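SsfX3 (Streptomyces sp. SF2575, PDB 3SKV) acts as a salicylyl-acyltransferase in a tetracycline biosynthetic pathway, probably moving the acyl group with an active site of the GDSL/SGNH hydrolase type. Local coordinates at residues W188-Y191 with G192-I195; S205-W208 with L209-A212; A368-S371 with R372-M375. The protein carries 1 engineered substitution. All blocks are in the same frame, centred on the assembly; numbering follows the deposited sequence.

The three contacts lie in one α/β domain of GDSL/SGNH type and follow one another in chain order. Contact 1 lies where strand 187-192 of the five-stranded parallel sheet runs out into the GDSI loop. Contact 2 is the start of the next helix, 208-216, and contact 3 is in the last helix, 361-377. Their centres are about 13 Å apart for contacts 1 and 2, 12 Å for contacts 2 and 3, and 15 Å for contacts 1 and 3. Contacts 1 and 3 do not touch; contact 2 meets both. W208 packs between H190, just before the GDSI segment, and A368 and S371 of helix 361-377, while A212 touches W188 and R372.

Contact 1 (W188-Y191 with G192-I195); sequences WIHY and GDSI
H190 and D193 meet through a straight hydrogen bond: NE2 of H190 donates its N-H to OD2 of D193 at 2.9 Å with an N-H...O angle of 167°. The acceptor sits at the ring edge, close to the plane of the imidazole, and is met nearly along its C-O bond. Ring and carboxylate planes differ by 29°. With CG anti to the backbone N (chi1 179°), H190 carries its ring forward along the strand to the aspartate. S249 binds ND1 while R251 forms a salt bridge with D193 OD1, which together should limit rotation of both groups; H197 is a weak second partner of OD2. At the strand end a face of the Y191 ring lies over G192 N. G192 has a positive phi, and at its backbone angles a CB would be jammed against the carbonyl O of Y191, which calls for glycine. Beyond D193 the packing slackens: S194 and I195 are partly exposed and reach neither ring. G192-I195 reads GDSI, this protein's form of the GDSL motif, whose serine, S194 here, is the nucleophile in relatives and probably here too. Strand 187-192 runs between strands 219-223 and 247-252, with H190 facing L209 of helix 208-216 and Y191 meeting F273 of helix 266-278.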
loop_
_atom_site.group_PDB
_atom_site.type_symbol
_atom_site.label_atom_id
_atom_site.label_comp_id
_atom_site.label_asym_id
_atom_site.label_seq_id
_atom_site.Cartn_x
_atom_site.Cartn_y
_atom_site.Cartn_z
ATOM N N TRP A 188 6.858 3.420 -7.616
ATOM C CA TRP A 188 7.391 2.898 -6.377
ATOM C C TRP A 188 6.588 1.709 -5.891
ATOM O O TRP A 188 5.429 1.863 -5.505
ATOM C CB TRP A 188 7.532 3.974 -5.290
ATOM C CG TRP A 188 7.967 3.426 -3.957
ATOM C CD1 TRP A 188 8.769 2.337 -3.730
ATOM C CD2 TRP A 188 7.588 3.924 -2.667
ATOM N NE1 TRP A 188 8.925 2.138 -2.380
ATOM C CE2 TRP A 188 8.219 3.104 -1.702
ATOM C CE3 TRP A 188 6.817 5.026 -2.230
ATOM C CZ2 TRP A 188 8.096 3.344 -0.325
ATOM C CZ3 TRP A 188 6.689 5.258 -0.866
ATOM C CH2 TRP A 188 7.310 4.414 0.071
ATOM N N ILE A 189 7.226 0.513 -5.914
ATOM C CA ILE A 189 6.638 -0.723 -5.416
ATOM C C ILE A 189 7.126 -0.983 -3.999
ATOM O O ILE A 189 8.345 -1.041 -3.765
ATOM C CB ILE A 189 6.895 -1.959 -6.322
ATOM C CG1 ILE A 189 6.495 -1.701 -7.791
ATOM C CG2 ILE A 189 6.177 -3.216 -5.730
ATOM C CD1 ILE A 189 6.661 -2.947 -8.704
ATOM N N HIS A 190 6.173 -1.145 -3.047
ATOM C CA HIS A 190 6.535 -1.488 -1.676
ATOM C C HIS A 190 5.904 -2.850 -1.326
ATOM O O HIS A 190 4.696 -3.045 -1.482
ATOM C CB HIS A 190 6.204 -0.400 -0.635
ATOM C CG HIS A 190 6.571 -0.822 0.755
ATOM N ND1 HIS A 190 7.902 -0.796 1.197
ATOM C CD2 HIS A 190 5.796 -1.376 1.723
ATOM C CE1 HIS A 190 7.884 -1.321 2.414
ATOM N NE2 HIS A 190 6.633 -1.675 2.780
ATOM N N TYR A 191 6.755 -3.786 -0.871
ATOM C CA TYR A 191 6.320 -5.124 -0.464
ATOM C C TYR A 191 6.744 -5.421 0.971
ATOM O O TYR A 191 7.837 -5.071 1.378
ATOM C CB TYR A 191 6.900 -6.184 -1.427
ATOM C CG TYR A 191 6.669 -7.612 -0.997
ATOM C CD1 TYR A 191 5.473 -8.263 -1.284
ATOM C CD2 TYR A 191 7.642 -8.315 -0.295
ATOM C CE1 TYR A 191 5.234 -9.564 -0.844
ATOM C CE2 TYR A 191 7.418 -9.624 0.135
ATOM C CZ TYR A 191 6.213 -10.241 -0.140
ATOM O OH TYR A 191 6.008 -11.543 0.232
ATOM N N GLY A 192 5.909 -6.119 1.703
ATOM C CA GLY A 192 6.262 -6.551 3.050
ATOM C C GLY A 192 5.483 -5.960 4.207
ATOM O O GLY A 192 4.377 -5.442 4.036
ATOM N N ASP A 193 6.075 -6.091 5.408
ATOM C CA ASP A 193 5.565 -5.680 6.724
ATOM C C ASP A 193 4.578 -6.695 7.316
ATOM O O ASP A 193 3.897 -7.422 6.590
ATOM C CB ASP A 193 5.004 -4.235 6.725
ATOM C CG ASP A 193 6.072 -3.176 6.511
ATOM O OD1 ASP A 193 6.947 -3.024 7.407
ATOM O OD2 ASP A 193 6.018 -2.472 5.464
ATOM N N SER A 194 4.505 -6.732 8.635
ATOM C CA SER A 194 3.626 -7.667 9.343
ATOM C C SER A 194 2.305 -7.043 9.786
ATOM O O SER A 194 1.443 -7.743 10.347
ATOM C CB SER A 194 4.362 -8.333 10.502
ATOM O OG SER A 194 5.095 -7.366 11.227
ATOM N N ILE A 195 2.120 -5.743 9.452
ATOM C CA ILE A 195 0.916 -4.978 9.798
ATOM C C ILE A 195 0.225 -4.321 8.619
ATOM O O ILE A 195 0.869 -3.960 7.638
ATOM C CB ILE A 195 1.152 -3.936 10.931
ATOM C CG1 ILE A 195 2.231 -2.894 10.545
ATOM C CG2 ILE A 195 1.387 -4.621 12.299
ATOM C CD1 ILE A 195 2.232 -1.612 11.352
#

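Contact 2 (S205-W208 with L209-A212); sequences SRTW and LALA
W208 O accepts from A212 N at 2.8 Å, the shortest of the three hydrogen bonds that start this helix. One residue earlier, T207 O takes L211 N at 2.9 Å in a nearly straight bond. The third bond goes to a side chain: T207, at the N-cap, has OG1 between its backbone N and carbonyl carbon, where it can accept from A210 N at 3.1 Å with an N-H...O angle of 162°. An early amide of the first turn is thereby satisfied, and OG1 also rests against the A210 methyl. The apolar half of the contact rests on W208 and L209, which run side by side. W208 likewise has CG between backbone N and carbonyl carbon (chi1 72°), a position that lays the indole alongside L209, the next residue. L209 CG then stands 3.8 Å from the centroid of the six-membered ring, only 12° off its normal, a CH-pi contact over one face, and L209 CD2 extends it to W208 CH2 at 3.6 Å. On the other flank L211 spreads its two methyls over the preceding loop, CD2 lying 3.3 Å from R206 O and CD1 4.1 Å from R206 CG. The helix start is packed among three elements: L209 and A212 meet W188 of strand 187-192, W208 and L211 touch helix 361-377, and S205 and A210 pack on W158 of strand 153-158.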
loop_
_atom_site.group_PDB
_atom_site.type_symbol
_atom_site.label_atom_id
_atom_site.label_comp_id
_atom_site.label_asym_id
_atom_site.label_seq_id
_atom_site.Cartn_x
_atom_site.Cartn_y
_atom_site.Cartn_z
ATOM N N SER A 205 -5.049 8.918 2.402
ATOM C CA SER A 205 -3.954 9.674 1.794
ATOM C C SER A 205 -2.927 10.049 2.870
ATOM O O SER A 205 -1.898 10.660 2.563
ATOM C CB SER A 205 -4.473 10.911 1.061
ATOM O OG SER A 205 -5.022 11.847 1.974
ATOM N N ARG A 206 -3.174 9.612 4.122
ATOM C CA ARG A 206 -2.287 9.953 5.221
ATOM C C ARG A 206 -1.608 8.771 5.904
ATOM O O ARG A 206 -1.166 8.899 7.050
ATOM C CB ARG A 206 -2.948 10.963 6.166
ATOM C CG ARG A 206 -3.030 12.380 5.555
ATOM C CD ARG A 206 -3.708 13.388 6.454
ATOM N NE ARG A 206 -5.158 13.165 6.428
ATOM C CZ ARG A 206 -6.032 13.729 7.260
ATOM N NH1 ARG A 206 -5.616 14.571 8.203
ATOM N NH2 ARG A 206 -7.327 13.450 7.163
ATOM N N THR A 207 -1.458 7.631 5.174
ATOM C CA THR A 207 -0.682 6.488 5.667
ATOM C C THR A 207 0.782 6.891 5.450
ATOM O O THR A 207 1.047 7.811 4.663
ATOM C CB THR A 207 -1.007 5.165 4.930
ATOM O OG1 THR A 207 -0.661 5.288 3.555
ATOM C CG2 THR A 207 -2.467 4.748 5.056
ATOM N N TRP A 208 1.736 6.211 6.104
ATOM C CA TRP A 208 3.136 6.562 5.910
ATOM C C TRP A 208 3.501 6.431 4.426
ATOM O O TRP A 208 4.163 7.321 3.893
ATOM C CB TRP A 208 4.048 5.759 6.834
ATOM C CG TRP A 208 4.209 4.311 6.484
ATOM C CD1 TRP A 208 3.494 3.262 6.973
ATOM C CD2 TRP A 208 5.154 3.760 5.554
ATOM N NE1 TRP A 208 3.945 2.086 6.415
ATOM C CE2 TRP A 208 4.969 2.364 5.547
ATOM C CE3 TRP A 208 6.147 4.319 4.731
ATOM C CZ2 TRP A 208 5.757 1.512 4.771
ATOM C CZ3 TRP A 208 6.894 3.487 3.927
ATOM C CH2 TRP A 208 6.720 2.099 3.968
ATOM N N LEU A 209 3.010 5.358 3.758
ATOM C CA LEU A 209 3.219 5.075 2.336
ATOM C C LEU A 209 2.706 6.194 1.451
ATOM O O LEU A 209 3.432 6.665 0.577
ATOM C CB LEU A 209 2.499 3.772 1.957
ATOM C CG LEU A 209 3.282 2.484 2.129
ATOM C CD1 LEU A 209 2.427 1.314 1.877
ATOM C CD2 LEU A 209 4.492 2.427 1.178
ATOM N N ALA A 210 1.464 6.630 1.688
ATOM C CA ALA A 210 0.824 7.706 0.942
ATOM C C ALA A 210 1.595 9.018 1.116
ATOM O O ALA A 210 1.917 9.662 0.121
ATOM C CB ALA A 210 -0.620 7.866 1.401
ATOM N N LEU A 211 1.947 9.377 2.373
ATOM C CA LEU A 211 2.693 10.585 2.721
ATOM C C LEU A 211 4.089 10.561 2.116
ATOM O O LEU A 211 4.550 11.592 1.624
ATOM C CB LEU A 211 2.814 10.696 4.250
ATOM C CG LEU A 211 1.878 11.598 5.065
ATOM C CD1 LEU A 211 0.812 12.399 4.210
ATOM C CD2 LEU A 211 1.345 10.871 6.260
ATOM N N ALA A 212 4.772 9.407 2.173
ATOM C CA ALA A 212 6.120 9.270 1.629
ATOM C C ALA A 212 6.088 9.431 0.099
ATOM O O ALA A 212 6.855 10.229 -0.415
ATOM C CB ALA A 212 6.735 7.928 2.028
#

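Contact 3 (A368-S371 with R372-M375); sequences AESS and RREM
A salt bridge joins R372 to E369 one turn back, OE1 of the glutamate lying 2.7 Å from NH1 of the arginine as the two side chains run alongside each other. Its hydrogen bond is weak, bent to 125°, and the carboxylate stands 77° from the guanidinium plane. The stronger tie of R372 is through NE to E216 of helix 208-216. A second salt bridge joins R373 NH1 to E374 OE2 at 3.1 Å, edge-on in the guanidinium plane, while R337 holds the other oxygen of E374. Beneath these runs the backbone pattern of an α-helix: R372, R373, E374 and M375 each give N-H to the carbonyl four residues earlier, the shortest being M375 N to S371 O at 2.8 Å. This is the second half of helix 361-377, the last helix of the chain, in the GDSL/SGNH domain. Of the hydroxyls, S370 OG weakly receives R373 NH1 at 3.2 Å and bonds V338 O, whereas S371 OG turns back to F367 O. The apolar contribution comes from M375, whose side chain packs against L247 of the parallel sheet.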
loop_
_atom_site.group_PDB
_atom_site.type_symbol
_atom_site.label_atom_id
_atom_site.label_comp_id
_atom_site.label_asym_id
_atom_site.label_seq_id
_atom_site.Cartn_x
_atom_site.Cartn_y
_atom_site.Cartn_z
ATOM N N ALA A 368 7.036 8.101 7.686
ATOM C CA ALA A 368 7.169 8.571 6.315
ATOM C C ALA A 368 8.434 9.398 6.096
ATOM O O ALA A 368 9.168 9.129 5.138
ATOM C CB ALA A 368 5.931 9.368 5.901
ATOM N N GLU A 369 8.687 10.398 6.968
ATOM C CA GLU A 369 9.832 11.309 6.904
ATOM C C GLU A 369 11.096 10.498 7.193
ATOM O O GLU A 369 12.105 10.661 6.500
ATOM C CB GLU A 369 9.655 12.438 7.930
ATOM C CG GLU A 369 9.569 13.872 7.413
ATOM C CD GLU A 369 8.461 14.270 6.448
ATOM O OE1 GLU A 369 8.540 13.823 5.281
ATOM O OE2 GLU A 369 7.698 15.215 6.765
ATOM N N SER A 370 11.007 9.572 8.161
ATOM C CA SER A 370 12.104 8.696 8.542
ATOM C C SER A 370 12.531 7.760 7.397
ATOM O O SER A 370 13.731 7.579 7.165
ATOM C CB SER A 370 11.741 7.912 9.801
ATOM O OG SER A 370 12.883 7.255 10.328
ATOM N N SER A 371 11.549 7.182 6.684
ATOM C CA SER A 371 11.778 6.306 5.531
ATOM C C SER A 371 12.453 7.092 4.417
ATOM O O SER A 371 13.412 6.597 3.833
ATOM C CB SER A 371 10.461 5.725 5.014
ATOM O OG SER A 371 9.821 4.937 6.004
ATOM N N ARG A 372 11.969 8.324 4.145
ATOM C CA ARG A 372 12.517 9.207 3.107
ATOM C C ARG A 372 13.953 9.601 3.423
ATOM O O ARG A 372 14.802 9.554 2.531
ATOM C CB ARG A 372 11.640 10.458 2.919
ATOM C CG ARG A 372 10.338 10.167 2.200
ATOM C CD ARG A 372 9.481 11.417 2.103
ATOM N NE ARG A 372 10.133 12.453 1.313
ATOM C CZ ARG A 372 10.225 13.719 1.688
ATOM N NH1 ARG A 372 9.672 14.122 2.826
ATOM N NH2 ARG A 372 10.860 14.599 0.923
ATOM N N ARG A 373 14.220 9.946 4.686
ATOM C CA ARG A 373 15.544 10.305 5.174
ATOM C C ARG A 373 16.514 9.107 4.983
ATOM O O ARG A 373 17.602 9.271 4.427
ATOM C CB ARG A 373 15.462 10.715 6.665
ATOM C CG ARG A 373 16.834 11.042 7.288
ATOM C CD ARG A 373 16.933 11.100 8.823
ATOM N NE ARG A 373 15.645 11.084 9.517
ATOM C CZ ARG A 373 15.081 10.018 10.066
ATOM N NH1 ARG A 373 15.671 8.829 9.984
ATOM N NH2 ARG A 373 13.916 10.127 10.689
ATOM N N GLU A 374 16.090 7.909 5.407
ATOM C CA GLU A 374 16.919 6.710 5.265
ATOM C C GLU A 374 17.150 6.304 3.795
ATOM O O GLU A 374 18.278 6.006 3.414
ATOM C CB GLU A 374 16.398 5.555 6.146
ATOM C CG GLU A 374 16.519 5.806 7.641
ATOM C CD GLU A 374 17.908 6.172 8.141
ATOM O OE1 GLU A 374 18.895 5.522 7.715
ATOM O OE2 GLU A 374 18.001 7.107 8.972
ATOM N N MET A 375 16.117 6.367 2.969
ATOM C CA MET A 375 16.272 6.042 1.553
ATOM C C MET A 375 17.105 7.078 0.797
ATOM O O MET A 375 17.846 6.698 -0.125
ATOM C CB MET A 375 14.927 5.798 0.899
ATOM C CG MET A 375 14.322 4.494 1.306
ATOM S SD MET A 375 12.693 4.346 0.578
ATOM C CE MET A 375 12.911 2.826 -0.198
#